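Side-chain contacts in DUF3298 domain-containing protein (Pseudomonas aeruginosa, PDB 4E72), which is of unknown function but belongs to the DUF3298 family and carries a lipoprotein signature, consistent with a place in the bacterial cell envelope: residues His18-Cys23 and Gln27-Asn32; Ala69-Gln74 and Trp83-Gln88. All blocks are in the same frame, centred on the assembly; numbering follows the deposited sequence.

Contact 1: residues His18-Cys23 and Gln27-Asn32; sequences HLKPGC and QCPLVN
L19 meets C28 and L30 on one face of a short antiparallel ladder. Its CB lies 3.6 Å from C28 SG. CG and CD1 stay near the same sulfur, at the limit of contact. CD2 turns the other way along the strand and reaches L30 CD1 at 3.9 Å. Chi1 of -70° brings CG beside the backbone N; chi2 of -175° then parts the methyls. The two leucines form a non-hydrogen-bonded pair, and their side chains slant across each other.

C28 SG lies between L19 and C23. C28 has its sulfur anti to the backbone N (chi1 174°), which carries it across to segment 18-23. C23 has two conformers; in the one described its CB is 3.4 Å from C28 SG and the sulfurs are not bonded. K20 lays its CB against the P29 ring, 4.0 Å from P29 CD, and its chain then leads away.

H18 and V31 are the hydrogen-bonded pair. Two nearly straight bonds link them, H18 N to V31 O and V31 N to H18 O, both 2.9 Å. A third, K20 N to P29 O at 2.9 Å, carries the pairing one step past the strand ends. The type II turn K20-C23 then brings the chain back to C28.

This is the loop end of the hairpin of strands 12-19 and 30-37. V31 packs on helix 68-78, where H18 ND1 bonds E72 and K20 NZ bonds the L76 carbonyl. On the opposite face L30 touches Y86 of strand 84-95, the next strand in the sheet.

Contact 2: residues Ala69-Gln74 and Trp83-Gln88; sequences AAYERQ and WSSYLQ
Y71 reaches from its helix to the strand and meets S85 with its hydroxyl and L87 with ring atoms CE2 and CD2. Y71 OH and S85 OG are 2.6 Å apart, a short hydrogen bond in which either hydroxyl could be the donor. S85 OG sits at the edge of the ring, in its plane. It lies closer to the CE2 side and is 3.5 Å from Y71 CE2. It therefore approaches the phenol oxygen at an angle to the C-O bond, and the ring faces take no part in this bond.

L87 is two residues further along the strand, with its CB on the same side of it as that of S85. Its CD1 approaches Y71 CE2 at 4.1 Å and is about as far from CD2. The methyl comes obliquely to the ring, and the two side chains cross at a slant. This is a light apolar touch beside the polar one.

The arrangement is a helix packed on one face of a mixed beta sheet. Helix 68-78 lies over strand 84-95, and Y71 reaches down from it. With CG anti to the backbone N (chi1 169°), the ring extends from the helix toward the sheet. On the strand, OG of S85 is anti to its N (chi1 172°), which takes the hydroxyl to Y71 OH. Side chains alternate along 84-88: S85 and L87 face the helix, while Y86 points from the other face.

The contact is buried but small, and other residues line it. T56 touches both Y71 and L87. F75, one turn further along the helix, packs on S85, and L68 reaches L87. L107 and S105 of strand 98-108 flank S85 and L87 from the neighbouring strand.

How the contacts relate
Contact 1 is partly buried and lies at the loop end of a hairpin, on the edge strand of the sheet. Contact 2 is more deeply buried, between the sheet and helix 68-78. Backbone bonds dominate the first, with leucine, cysteine and proline packing added. The second rests on side chains alone, one hydroxyl pair and one methyl. The two are directly joined. Strands 30-37 and 84-95 are neighbours, and N32 N probably bonds S85 O (2.8 Å). H18 of contact 1 also ties the edge strand to E72 on the helix of contact 2. The same helix therefore meets both contacts.

Contact 1: residues His18-Cys23 and Gln27-Asn32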
ATOM      1  N   HIS A  18     -12.903  14.829 -10.570  1.00 40.01           N
ATOM      2  CA  HIS A  18     -12.922  16.007 -11.417  1.00 39.72           C
ATOM      3  C   HIS A  18     -12.575  15.665 -12.854  1.00 40.22           C
ATOM      4  O   HIS A  18     -11.650  14.886 -13.140  1.00 37.49           O
ATOM      5  CB  HIS A  18     -11.990  17.094 -10.870  1.00 41.29           C
ATOM      6  CG  HIS A  18     -12.401  17.635  -9.524  1.00 45.79           C
ATOM      7  ND1 HIS A  18     -11.482  17.813  -8.508  1.00 47.34           N
ATOM      8  CD2 HIS A  18     -13.616  18.037  -9.080  1.00 48.68           C
ATOM      9  CE1 HIS A  18     -12.158  18.313  -7.486  1.00 47.42           C
ATOM     10  NE2 HIS A  18     -13.446  18.459  -7.778  1.00 48.58           N
ATOM     11  N   LEU A  19     -13.366  16.234 -13.762  1.00 36.34           N
ATOM     12  CA  LEU A  19     -13.190  16.078 -15.194  1.00 36.06           C
ATOM     13  C   LEU A  19     -12.438  17.250 -15.724  1.00 36.45           C
ATOM     14  O   LEU A  19     -12.532  18.332 -15.141  1.00 35.27           O
ATOM     15  CB  LEU A  19     -14.570  15.980 -15.911  1.00 38.00           C
ATOM     16  CG  LEU A  19     -15.405  14.725 -15.691  1.00 44.18           C
ATOM     17  CD1 LEU A  19     -16.634  14.764 -16.567  1.00 46.38           C
ATOM     18  CD2 LEU A  19     -14.618  13.453 -16.002  1.00 46.49           C
ATOM     19  N   LYS A  20     -11.699  17.060 -16.839  1.00 33.55           N
ATOM     20  CA  LYS A  20     -11.025  18.164 -17.554  1.00 33.64           C
ATOM     21  C   LYS A  20     -12.087  19.218 -17.921  1.00 39.88           C
ATOM     22  O   LYS A  20     -13.115  18.864 -18.487  1.00 40.68           O
ATOM     23  CB  LYS A  20     -10.305  17.669 -18.827  1.00 33.28           C
ATOM     24  CG  LYS A  20      -9.595  18.772 -19.607  1.00 31.31           C
ATOM     25  CD  LYS A  20      -8.635  18.210 -20.645  1.00 40.04           C
ATOM     26  CE  LYS A  20      -7.967  19.288 -21.476  1.00 45.46           C
ATOM     27  NZ  LYS A  20      -6.886  20.027 -20.734  1.00 42.12           N
ATOM     28  N   PRO A  21     -11.901  20.490 -17.559  1.00 36.71           N
ATOM     29  CA  PRO A  21     -12.929  21.501 -17.891  1.00 37.94           C
ATOM     30  C   PRO A  21     -13.175  21.660 -19.409  1.00 44.81           C
ATOM     31  O   PRO A  21     -12.232  21.640 -20.213  1.00 42.95           O
ATOM     32  CB  PRO A  21     -12.355  22.799 -17.295  1.00 39.39           C
ATOM     33  CG  PRO A  21     -11.394  22.338 -16.245  1.00 42.04           C
ATOM     34  CD  PRO A  21     -10.780  21.084 -16.809  1.00 36.90           C
ATOM     35  N   GLY A  22     -14.458  21.805 -19.758  1.00 45.23           N
ATOM     36  CA  GLY A  22     -14.964  22.069 -21.110  1.00 47.11           C
ATOM     37  C   GLY A  22     -15.044  20.884 -22.041  1.00 53.94           C
ATOM     38  O   GLY A  22     -15.451  21.031 -23.202  1.00 55.32           O
ATOM     39  N   CYS A  23     -14.662  19.704 -21.531  1.00 51.35           N
ATOM     40  CA  CYS A  23     -14.650  18.470 -22.298  0.50 51.37           C
ATOM     41  C   CYS A  23     -15.973  17.727 -22.090  1.00 56.18           C
ATOM     42  O   CYS A  23     -16.420  17.556 -20.948  1.00 53.36           O
ATOM     43  CB  CYS A  23     -13.443  17.617 -21.912  0.50 50.44           C
ATOM     44  SG  CYS A  23     -13.049  16.299 -23.087  0.50 54.04           S
ATOM     45  N   GLN A  27     -14.633  10.049 -23.173  1.00 51.29           N
ATOM     46  CA  GLN A  27     -13.179  10.139 -23.318  1.00 49.59           C
ATOM     47  C   GLN A  27     -12.583  11.356 -22.577  1.00 51.69           C
ATOM     48  O   GLN A  27     -11.406  11.667 -22.784  1.00 50.42           O
ATOM     49  CB  GLN A  27     -12.813  10.214 -24.818  1.00 51.89           C
ATOM     50  CG  GLN A  27     -12.945   8.894 -25.577  1.00 70.99           C
ATOM     51  CD  GLN A  27     -11.729   8.026 -25.396  1.00 87.59           C
ATOM     52  OE1 GLN A  27     -11.650   7.201 -24.473  1.00 80.87           O
ATOM     53  NE2 GLN A  27     -10.745   8.208 -26.268  1.00 80.41           N
ATOM     54  N   CYS A  28     -13.381  12.048 -21.735  1.00 48.29           N
ATOM     55  CA  CYS A  28     -12.918  13.224 -20.983  1.00 47.78           C
ATOM     56  C   CYS A  28     -11.961  12.803 -19.849  1.00 43.65           C
ATOM     57  O   CYS A  28     -12.370  12.035 -18.976  1.00 42.04           O
ATOM     58  CB  CYS A  28     -14.090  14.039 -20.442  1.00 50.72           C
ATOM     59  SG  CYS A  28     -13.599  15.411 -19.352  1.00 56.30           S
ATOM     60  N   PRO A  29     -10.695  13.312 -19.842  1.00 35.81           N
ATOM     61  CA  PRO A  29      -9.750  12.984 -18.742  1.00 32.70           C
ATOM     62  C   PRO A  29     -10.336  13.291 -17.364  1.00 35.70           C
ATOM     63  O   PRO A  29     -11.045  14.287 -17.190  1.00 36.19           O
ATOM     64  CB  PRO A  29      -8.542  13.860 -19.059  1.00 33.38           C
ATOM     65  CG  PRO A  29      -8.604  14.028 -20.555  1.00 37.07           C
ATOM     66  CD  PRO A  29     -10.060  14.229 -20.818  1.00 34.78           C
ATOM     67  N   LEU A  30     -10.062  12.397 -16.408  1.00 32.32           N
ATOM     68  CA  LEU A  30     -10.623  12.325 -15.055  1.00 31.88           C
ATOM     69  C   LEU A  30      -9.566  12.071 -13.986  1.00 32.65           C
ATOM     70  O   LEU A  30      -8.703  11.212 -14.162  1.00 30.03           O
ATOM     71  CB  LEU A  30     -11.615  11.118 -15.093  1.00 32.06           C
ATOM     72  CG  LEU A  30     -12.417  10.686 -13.861  1.00 36.38           C
ATOM     73  CD1 LEU A  30     -13.753  10.087 -14.301  1.00 36.17           C
ATOM     74  CD2 LEU A  30     -11.673   9.599 -13.065  1.00 37.92           C
ATOM     75  N   VAL A  31      -9.679  12.777 -12.852  1.00 29.66           N
ATOM     76  CA  VAL A  31      -8.838  12.603 -11.662  1.00 29.07           C
ATOM     77  C   VAL A  31      -9.746  12.313 -10.474  1.00 34.53           C
ATOM     78  O   VAL A  31     -10.617  13.123 -10.140  1.00 34.88           O
ATOM     79  CB  VAL A  31      -7.851  13.763 -11.342  1.00 31.33           C
ATOM     80  CG1 VAL A  31      -7.089  13.476 -10.044  1.00 29.62           C
ATOM     81  CG2 VAL A  31      -6.867  13.964 -12.484  1.00 31.24           C
ATOM     82  N   ASN A  32      -9.535  11.161  -9.840  1.00 32.17           N
ATOM     83  CA  ASN A  32     -10.334  10.751  -8.694  1.00 32.73           C
ATOM     84  C   ASN A  32      -9.419  10.576  -7.472  1.00 35.60           C
ATOM     85  O   ASN A  32      -8.562   9.699  -7.470  1.00 34.50           O
ATOM     86  CB  ASN A  32     -11.135   9.471  -9.040  1.00 31.50           C
ATOM     87  CG  ASN A  32     -12.065   8.994  -7.949  1.00 50.03           C
ATOM     88  OD1 ASN A  32     -11.686   8.838  -6.778  1.00 46.63           O
ATOM     89  ND2 ASN A  32     -13.292   8.697  -8.329  1.00 35.76           N
TER

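Contact 2: residues Ala69-Gln74 and Trp83-Gln88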
ATOM      1  N   ALA A  69      -3.621  18.828  -5.105  1.00 32.28           N
ATOM      2  CA  ALA A  69      -4.346  19.791  -5.963  1.00 32.19           C
ATOM      3  C   ALA A  69      -3.459  20.218  -7.128  1.00 36.29           C
ATOM      4  O   ALA A  69      -3.960  20.406  -8.228  1.00 34.85           O
ATOM      5  CB  ALA A  69      -4.776  21.009  -5.161  1.00 33.58           C
ATOM      6  N   ALA A  70      -2.130  20.385  -6.881  1.00 32.68           N
ATOM      7  CA  ALA A  70      -1.184  20.714  -7.948  1.00 31.49           C
ATOM      8  C   ALA A  70      -1.088  19.527  -8.927  1.00 34.23           C
ATOM      9  O   ALA A  70      -1.053  19.746 -10.135  1.00 33.82           O
ATOM     10  CB  ALA A  70       0.189  21.073  -7.380  1.00 31.67           C
ATOM     11  N   TYR A  71      -1.092  18.281  -8.410  1.00 30.38           N
ATOM     12  CA  TYR A  71      -1.039  17.072  -9.253  1.00 28.80           C
ATOM     13  C   TYR A  71      -2.289  16.969 -10.147  1.00 32.12           C
ATOM     14  O   TYR A  71      -2.163  16.704 -11.340  1.00 32.71           O
ATOM     15  CB  TYR A  71      -0.887  15.777  -8.418  1.00 27.96           C
ATOM     16  CG  TYR A  71      -1.102  14.519  -9.245  1.00 29.37           C
ATOM     17  CD1 TYR A  71      -0.137  14.085 -10.151  1.00 30.44           C
ATOM     18  CD2 TYR A  71      -2.300  13.805  -9.173  1.00 29.77           C
ATOM     19  CE1 TYR A  71      -0.353  12.974 -10.957  1.00 30.90           C
ATOM     20  CE2 TYR A  71      -2.538  12.704  -9.999  1.00 29.00           C
ATOM     21  CZ  TYR A  71      -1.549  12.277 -10.867  1.00 35.79           C
ATOM     22  OH  TYR A  71      -1.720  11.144 -11.623  1.00 35.00           O
ATOM     23  N   GLU A  72      -3.470  17.125  -9.557  1.00 29.69           N
ATOM     24  CA  GLU A  72      -4.761  17.051 -10.254  1.00 31.28           C
ATOM     25  C   GLU A  72      -4.809  18.076 -11.401  1.00 35.53           C
ATOM     26  O   GLU A  72      -5.110  17.706 -12.529  1.00 36.52           O
ATOM     27  CB  GLU A  72      -5.909  17.250  -9.241  1.00 33.12           C
ATOM     28  CG  GLU A  72      -7.199  17.795  -9.834  1.00 43.92           C
ATOM     29  CD  GLU A  72      -8.330  17.762  -8.838  1.00 65.82           C
ATOM     30  OE1 GLU A  72      -8.453  18.720  -8.042  1.00 72.01           O
ATOM     31  OE2 GLU A  72      -9.064  16.749  -8.818  1.00 62.94           O
ATOM     32  N   ARG A  73      -4.419  19.333 -11.118  1.00 31.59           N
ATOM     33  CA  ARG A  73      -4.320  20.438 -12.076  1.00 32.07           C
ATOM     34  C   ARG A  73      -3.337  20.073 -13.210  1.00 34.94           C
ATOM     35  O   ARG A  73      -3.691  20.216 -14.387  1.00 32.42           O
ATOM     36  CB  ARG A  73      -3.891  21.720 -11.336  1.00 31.26           C
ATOM     37  CG  ARG A  73      -3.492  22.919 -12.190  1.00 46.66           C
ATOM     38  CD  ARG A  73      -3.414  24.192 -11.345  1.00 51.98           C
ATOM     39  NE  ARG A  73      -2.381  24.153 -10.296  1.00 69.29           N
ATOM     40  CZ  ARG A  73      -2.620  24.145  -8.982  1.00 82.25           C
ATOM     41  NH1 ARG A  73      -3.870  24.141  -8.524  1.00 65.50           N
ATOM     42  NH2 ARG A  73      -1.615  24.138  -8.117  1.00 69.11           N
ATOM     43  N   GLN A  74      -2.117  19.604 -12.858  1.00 31.23           N
ATOM     44  CA  GLN A  74      -1.128  19.217 -13.862  1.00 31.01           C
ATOM     45  C   GLN A  74      -1.625  18.036 -14.753  1.00 33.32           C
ATOM     46  O   GLN A  74      -1.534  18.131 -15.973  1.00 33.06           O
ATOM     47  CB  GLN A  74       0.209  18.870 -13.211  1.00 32.02           C
ATOM     48  CG  GLN A  74       1.324  18.648 -14.248  1.00 42.16           C
ATOM     49  CD  GLN A  74       2.621  18.156 -13.661  1.00 53.08           C
ATOM     50  OE1 GLN A  74       2.866  18.228 -12.454  1.00 49.00           O
ATOM     51  NE2 GLN A  74       3.487  17.656 -14.516  1.00 39.58           N
ATOM     52  N   TRP A  83      -7.678   9.372 -20.737  1.00 30.48           N
ATOM     53  CA  TRP A  83      -6.773   9.173 -19.597  1.00 28.72           C
ATOM     54  C   TRP A  83      -7.490   9.387 -18.281  1.00 32.16           C
ATOM     55  O   TRP A  83      -8.410  10.195 -18.182  1.00 31.95           O
ATOM     56  CB  TRP A  83      -5.561  10.107 -19.688  1.00 27.17           C
ATOM     57  CG  TRP A  83      -4.558   9.770 -20.757  1.00 28.98           C
ATOM     58  CD1 TRP A  83      -4.766   9.044 -21.896  1.00 32.31           C
ATOM     59  CD2 TRP A  83      -3.207  10.237 -20.820  1.00 29.82           C
ATOM     60  NE1 TRP A  83      -3.608   8.993 -22.641  1.00 32.74           N
ATOM     61  CE2 TRP A  83      -2.640   9.730 -22.011  1.00 34.36           C
ATOM     62  CE3 TRP A  83      -2.394  10.999 -19.947  1.00 32.01           C
ATOM     63  CZ2 TRP A  83      -1.307   9.969 -22.366  1.00 34.76           C
ATOM     64  CZ3 TRP A  83      -1.067  11.225 -20.295  1.00 33.96           C
ATOM     65  CH2 TRP A  83      -0.543  10.732 -21.500  1.00 35.31           C
ATOM     66  N   SER A  84      -7.042   8.682 -17.264  1.00 30.70           N
ATOM     67  CA  SER A  84      -7.582   8.790 -15.910  1.00 30.88           C
ATOM     68  C   SER A  84      -6.525   8.444 -14.892  1.00 31.68           C
ATOM     69  O   SER A  84      -5.595   7.666 -15.166  1.00 29.28           O
ATOM     70  CB  SER A  84      -8.809   7.899 -15.715  1.00 35.96           C
ATOM     71  OG  SER A  84      -8.496   6.539 -15.961  1.00 48.21           O
ATOM     72  N   SER A  85      -6.689   9.026 -13.707  1.00 26.81           N
ATOM     73  CA  SER A  85      -5.804   8.820 -12.582  1.00 26.03           C
ATOM     74  C   SER A  85      -6.651   8.741 -11.305  1.00 32.59           C
ATOM     75  O   SER A  85      -7.497   9.615 -11.065  1.00 32.88           O
ATOM     76  CB  SER A  85      -4.754   9.935 -12.522  1.00 25.82           C
ATOM     77  OG  SER A  85      -3.992   9.872 -11.330  1.00 29.31           O
ATOM     78  N   TYR A  86      -6.450   7.650 -10.524  1.00 28.43           N
ATOM     79  CA  TYR A  86      -7.136   7.350  -9.263  1.00 27.79           C
ATOM     80  C   TYR A  86      -6.115   7.204  -8.176  1.00 29.22           C
ATOM     81  O   TYR A  86      -5.148   6.470  -8.353  1.00 27.47           O
ATOM     82  CB  TYR A  86      -7.966   6.037  -9.342  1.00 29.43           C
ATOM     83  CG  TYR A  86      -9.140   6.052 -10.293  1.00 32.56           C
ATOM     84  CD1 TYR A  86      -8.959   5.850 -11.658  1.00 34.98           C
ATOM     85  CD2 TYR A  86     -10.442   6.177  -9.822  1.00 34.80           C
ATOM     86  CE1 TYR A  86     -10.041   5.857 -12.544  1.00 37.74           C
ATOM     87  CE2 TYR A  86     -11.534   6.179 -10.695  1.00 36.65           C
ATOM     88  CZ  TYR A  86     -11.327   6.012 -12.057  1.00 43.92           C
ATOM     89  OH  TYR A  86     -12.395   6.002 -12.922  1.00 46.35           O
ATOM     90  N   LEU A  87      -6.335   7.877  -7.051  1.00 26.59           N
ATOM     91  CA  LEU A  87      -5.486   7.802  -5.861  1.00 27.53           C
ATOM     92  C   LEU A  87      -6.365   7.627  -4.645  1.00 32.62           C
ATOM     93  O   LEU A  87      -7.377   8.344  -4.484  1.00 33.28           O
ATOM     94  CB  LEU A  87      -4.605   9.054  -5.687  1.00 28.22           C
ATOM     95  CG  LEU A  87      -3.456   9.273  -6.676  1.00 32.74           C
ATOM     96  CD1 LEU A  87      -2.913  10.678  -6.500  1.00 33.63           C
ATOM     97  CD2 LEU A  87      -2.335   8.261  -6.480  1.00 29.55           C
ATOM     98  N   GLN A  88      -6.007   6.670  -3.796  1.00 27.51           N
ATOM     99  CA  GLN A  88      -6.826   6.406  -2.623  1.00 27.19           C
ATOM    100  C   GLN A  88      -5.991   5.999  -1.410  1.00 30.62           C
ATOM    101  O   GLN A  88      -5.067   5.173  -1.500  1.00 27.64           O
ATOM    102  CB  GLN A  88      -7.884   5.325  -2.934  1.00 28.48           C
ATOM    103  CG  GLN A  88      -8.809   5.048  -1.758  1.00 42.65           C
ATOM    104  CD  GLN A  88      -9.512   3.745  -1.922  1.00 63.20           C
ATOM    105  OE1 GLN A  88     -10.549   3.660  -2.570  1.00 55.82           O
ATOM    106  NE2 GLN A  88      -8.962   2.700  -1.323  1.00 63.65           N
TER